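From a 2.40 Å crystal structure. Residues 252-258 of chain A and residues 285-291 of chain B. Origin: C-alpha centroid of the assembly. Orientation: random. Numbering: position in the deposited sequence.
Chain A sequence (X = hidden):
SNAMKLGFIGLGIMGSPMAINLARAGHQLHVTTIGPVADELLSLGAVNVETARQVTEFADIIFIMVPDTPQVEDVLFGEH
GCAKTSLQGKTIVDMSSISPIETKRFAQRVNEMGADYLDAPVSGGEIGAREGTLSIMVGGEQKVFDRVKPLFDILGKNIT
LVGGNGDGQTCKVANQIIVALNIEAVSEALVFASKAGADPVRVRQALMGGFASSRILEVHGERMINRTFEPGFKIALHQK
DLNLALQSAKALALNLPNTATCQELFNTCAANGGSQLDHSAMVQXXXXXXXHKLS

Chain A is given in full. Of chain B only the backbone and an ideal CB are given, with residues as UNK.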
ATOM      1  N   LEU A 252     -14.606   7.117  10.807  1.00 26.97           N
ATOM      2  CA  LEU A 252     -14.135   6.713  12.122  1.00 26.14           C
ATOM      3  C   LEU A 252     -12.627   6.924  12.233  1.00 26.51           C
ATOM      4  O   LEU A 252     -12.015   6.604  13.246  1.00 28.68           O
ATOM      5  CB  LEU A 252     -14.466   5.237  12.343  1.00 26.68           C
ATOM      6  CG  LEU A 252     -15.960   4.921  12.286  1.00 29.83           C
ATOM      7  CD1 LEU A 252     -16.176   3.453  11.949  1.00 26.95           C
ATOM      8  CD2 LEU A 252     -16.599   5.336  13.616  1.00 26.71           C
ATOM      9  N   ALA A 253     -12.031   7.465  11.183  1.00 27.21           N
ATOM     10  CA  ALA A 253     -10.593   7.704  11.145  1.00 27.57           C
ATOM     11  C   ALA A 253      -9.786   6.431  11.368  1.00 26.28           C
ATOM     12  O   ALA A 253      -9.027   6.356  12.313  1.00 27.59           O
ATOM     13  CB  ALA A 253     -10.206   8.765  12.186  1.00 26.21           C
ATOM     14  N   LEU A 254      -9.964   5.428  10.507  1.00 28.88           N
ATOM     15  CA  LEU A 254      -9.205   4.168  10.593  1.00 27.62           C
ATOM     16  C   LEU A 254      -8.285   4.062   9.382  1.00 28.19           C
ATOM     17  O   LEU A 254      -8.685   4.400   8.268  1.00 25.60           O
ATOM     18  CB  LEU A 254     -10.134   2.951  10.572  1.00 29.17           C
ATOM     19  CG  LEU A 254     -11.020   2.659  11.778  1.00 34.14           C
ATOM     20  CD1 LEU A 254     -12.170   1.746  11.370  1.00 36.98           C
ATOM     21  CD2 LEU A 254     -10.195   2.031  12.870  1.00 31.90           C
ATOM     22  N   ASN A 255      -7.058   3.593   9.600  1.00 29.28           N
ATOM     23  CA  ASN A 255      -6.097   3.406   8.517  1.00 27.77           C
ATOM     24  C   ASN A 255      -6.203   1.936   8.117  1.00 28.92           C
ATOM     25  O   ASN A 255      -5.642   1.073   8.792  1.00 28.82           O
ATOM     26  CB  ASN A 255      -4.670   3.698   9.010  1.00 31.01           C
ATOM     27  CG  ASN A 255      -3.616   3.644   7.886  1.00 31.01           C
ATOM     28  OD1 ASN A 255      -3.721   2.865   6.935  1.00 32.25           O
ATOM     29  ND2 ASN A 255      -2.580   4.463   8.020  1.00 28.13           N
ATOM     30  N   LEU A 256      -6.937   1.643   7.043  1.00 28.39           N
ATOM     31  CA  LEU A 256      -7.086   0.263   6.569  1.00 26.78           C
ATOM     32  C   LEU A 256      -6.276   0.205   5.293  1.00 27.80           C
ATOM     33  O   LEU A 256      -6.814   0.319   4.180  1.00 27.93           O
ATOM     34  CB  LEU A 256      -8.552  -0.061   6.277  1.00 25.66           C
ATOM     35  CG  LEU A 256      -9.510   0.098   7.459  1.00 31.40           C
ATOM     36  CD1 LEU A 256     -10.933  -0.233   7.020  1.00 30.45           C
ATOM     37  CD2 LEU A 256      -9.073  -0.819   8.607  1.00 32.86           C
ATOM     38  N   PRO A 257      -4.965   0.003   5.435  1.00 25.66           N
ATOM     39  CA  PRO A 257      -4.095  -0.047   4.266  1.00 25.08           C
ATOM     40  C   PRO A 257      -4.353  -1.166   3.281  1.00 24.71           C
ATOM     41  O   PRO A 257      -4.471  -0.910   2.090  1.00 28.68           O
ATOM     42  CB  PRO A 257      -2.699  -0.081   4.882  1.00 23.78           C
ATOM     43  CG  PRO A 257      -2.931  -0.835   6.169  1.00 24.14           C
ATOM     44  CD  PRO A 257      -4.220  -0.270   6.676  1.00 23.72           C
ATOM     45  N   ASN A 258      -4.453  -2.405   3.733  1.00 25.23           N
ATOM     46  CA  ASN A 258      -4.681  -3.464   2.754  1.00 24.07           C
ATOM     47  C   ASN A 258      -6.104  -3.465   2.173  1.00 23.62           C
ATOM     48  O   ASN A 258      -6.316  -3.892   1.044  1.00 24.33           O
ATOM     49  CB  ASN A 258      -4.271  -4.830   3.323  1.00 21.40           C
ATOM     50  CG  ASN A 258      -2.743  -4.985   3.404  1.00 23.84           C
ATOM     51  OD1 ASN A 258      -1.989  -4.188   2.820  1.00 22.19           O
ATOM     52  ND2 ASN A 258      -2.286  -6.007   4.112  1.00 17.90           N
TER
ATOM     53  N   UNK B 285      -0.346  -2.408  15.702  1.00 35.68           N
ATOM     54  CA  UNK B 285       0.029  -1.446  14.679  1.00 34.29           C
ATOM     55  C   UNK B 285      -1.195  -0.647  14.253  1.00 33.83           C
ATOM     56  O   UNK B 285      -1.181   0.585  14.294  1.00 30.76           O
ATOM     57  CB  UNK B 285       0.662  -2.149  13.476  1.00 34.29           C
ATOM     58  N   UNK B 286      -2.257  -1.352  13.860  1.00 30.94           N
ATOM     59  CA  UNK B 286      -3.472  -0.683  13.425  1.00 31.48           C
ATOM     60  C   UNK B 286      -4.158   0.102  14.523  1.00 32.05           C
ATOM     61  O   UNK B 286      -4.752   1.148  14.272  1.00 30.38           O
ATOM     62  CB  UNK B 286      -4.450  -1.712  12.854  1.00 31.48           C
ATOM     63  N   UNK B 287      -4.077  -0.403  15.747  1.00 35.53           N
ATOM     64  CA  UNK B 287      -4.661   0.297  16.876  1.00 33.75           C
ATOM     65  C   UNK B 287      -3.914   1.616  16.964  1.00 32.34           C
ATOM     66  O   UNK B 287      -4.525   2.681  17.002  1.00 35.82           O
ATOM     67  CB  UNK B 287      -4.568  -0.509  18.173  1.00 33.75           C
ATOM     68  N   UNK B 288      -2.589   1.555  16.962  1.00 30.21           N
ATOM     69  CA  UNK B 288      -1.797   2.775  17.012  1.00 30.85           C
ATOM     70  C   UNK B 288      -2.201   3.722  15.881  1.00 31.01           C
ATOM     71  O   UNK B 288      -2.423   4.909  16.092  1.00 28.48           O
ATOM     72  CB  UNK B 288      -0.305   2.447  16.928  1.00 30.85           C
ATOM     73  N   UNK B 289      -2.295   3.178  14.673  1.00 32.82           N
ATOM     74  CA  UNK B 289      -2.643   3.970  13.504  1.00 32.25           C
ATOM     75  C   UNK B 289      -4.042   4.550  13.499  1.00 31.99           C
ATOM     76  O   UNK B 289      -4.303   5.506  12.768  1.00 31.45           O
ATOM     77  CB  UNK B 289      -2.468   3.110  12.251  1.00 32.25           C
ATOM     78  N   UNK B 290      -4.937   3.988  14.311  1.00 29.20           N
ATOM     79  CA  UNK B 290      -6.306   4.488  14.386  1.00 28.55           C
ATOM     80  C   UNK B 290      -6.507   5.110  15.771  1.00 29.77           C
ATOM     81  O   UNK B 290      -7.534   5.727  16.049  1.00 30.66           O
ATOM     82  CB  UNK B 290      -7.321   3.373  14.125  1.00 28.55           C
ATOM     83  N   UNK B 291      -5.499   4.974  16.623  1.00 30.25           N
ATOM     84  CA  UNK B 291      -5.580   5.489  17.978  1.00 30.54           C
ATOM     85  C   UNK B 291      -6.817   4.889  18.623  1.00 32.30           C
ATOM     86  O   UNK B 291      -7.772   5.588  18.979  1.00 33.88           O
ATOM     87  CB  UNK B 291      -5.624   7.018  17.999  1.00 30.54           C
TER

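Chain B runs as a helix through 290 and leaves helical angles at 291. Chain A passes it as a loop, A:Ala253 with positive phi and A:Leu254 to A:Leu256 with more extended angles, and the positions whose side chains come near it are 286, 289 and 290.

Position 285 lies in the helix with nothing of chain A within 5.5 Å of its ideal CB, so chain A leaves the choice free. It is B:Ala285, whose backbone O accepts a hydrogen bond from N of residue 289 (2.8 Å).

At 286 the CA-to-CB bond points sideways, and the ideal CB is still 5.1 Å from A:Asn255 O. A methyl would fall short, whereas a longer side chain could reach the carbonyl and the ring of A:Pro257; leucine, isoleucine or methionine would suit the apolar ring, and a donor might address the carbonyl. The residue is B:Leu286. Its end does come nearer: CD2 lies 3.8 Å from A:Asn255 O and 4.4 Å from A:Pro257 CD, the latter an apolar contact. Its backbone O accepts a hydrogen bond from a water (3.0 Å), which in turn accepts one from A:Asn255 N (2.8 Å), so the water joins the two backbones where no direct hydrogen bond does.

Position 287 points away, and 288 is out of reach; chain A restricts neither, and any good helix former would do. They are B:Glu287, whose carboxylate is hydrogen-bonded elsewhere in the structure, and B:Leu288.

Position 289 points toward chain A, its ideal CB 4.0 Å from A:Asn255 CB. A side chain here runs along that asparagine, which offers both an amide and its aliphatic carbon; a flexible apolar chain or a polar one such as glutamine could be considered. The deposited residue is B:Met289, modelled as selenomethionine. Its unbranched chain bends, with chi3 near 91°, so that CE stands 3.3 Å from A:Asn255 ND2, a close packing contact; that ND2 has its hydrogen bond elsewhere in the structure.

Position 290 is the tightest. Its CA is 4.8 Å from A:Leu254 CA, and its ideal CB points toward chain A, 3.4 Å from A:Leu254 CD2 and 3.9 Å from A:Ala253 O. With the first side-chain carbon already in contact, a small residue, alanine, glycine or perhaps serine, fits best. It is B:Ala290, whose CB packs at 3.4 Å against A:Leu254 CD2, while its CA lies 3.9 Å from A:Ala253 O.

At 291 phi is positive (55°), which favours glycine or asparagine, and CB points sideways with no neighbour in chain A. It is B:Asn291, a common residue where a helix ends in this conformation.

Chain B (285-291) ALELMAN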
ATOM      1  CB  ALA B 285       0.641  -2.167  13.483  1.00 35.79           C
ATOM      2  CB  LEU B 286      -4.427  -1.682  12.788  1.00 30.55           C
ATOM      3  CG  LEU B 286      -3.887  -2.033  11.403  1.00 27.68           C
ATOM      4  CD1 LEU B 286      -3.016  -3.275  11.464  1.00 24.28           C
ATOM      5  CD2 LEU B 286      -5.049  -2.227  10.487  1.00 31.35           C
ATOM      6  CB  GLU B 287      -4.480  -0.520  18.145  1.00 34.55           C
ATOM      7  CG  GLU B 287      -5.115  -1.901  18.032  1.00 37.09           C
ATOM      8  CD  GLU B 287      -5.038  -2.695  19.316  1.00 38.20           C
ATOM      9  OE1 GLU B 287      -3.912  -2.946  19.795  1.00 39.39           O
ATOM     10  OE2 GLU B 287      -6.109  -3.066  19.842  1.00 39.45           O
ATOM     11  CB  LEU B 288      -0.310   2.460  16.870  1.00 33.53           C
ATOM     12  CG  LEU B 288       0.586   3.668  17.153  1.00 36.40           C
ATOM     13  CD1 LEU B 288       1.137   3.522  18.556  1.00 35.73           C
ATOM     14  CD2 LEU B 288       1.718   3.770  16.143  1.00 35.67           C
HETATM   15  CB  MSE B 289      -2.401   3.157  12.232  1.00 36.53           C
HETATM   16  CG  MSE B 289      -0.918   3.083  11.861  1.00 39.59           C
HETATM   17 SE   MSE B 289      -0.418   1.442  10.972  1.00 50.92          SE
HETATM   18  CE  MSE B 289      -0.691   2.010   9.133  1.00 44.93           C
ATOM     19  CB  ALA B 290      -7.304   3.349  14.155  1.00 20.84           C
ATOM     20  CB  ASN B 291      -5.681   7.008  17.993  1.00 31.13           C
ATOM     21  CG  ASN B 291      -5.524   7.582  19.397  1.00 35.64           C
ATOM     22  OD1 ASN B 291      -5.177   6.863  20.352  1.00 33.07           O
ATOM     23  ND2 ASN B 291      -5.767   8.884  19.531  1.00 38.22           N
TER
HETATM   24  O   HOH W   1      -5.717   2.176  11.590  1.00 25.75           O
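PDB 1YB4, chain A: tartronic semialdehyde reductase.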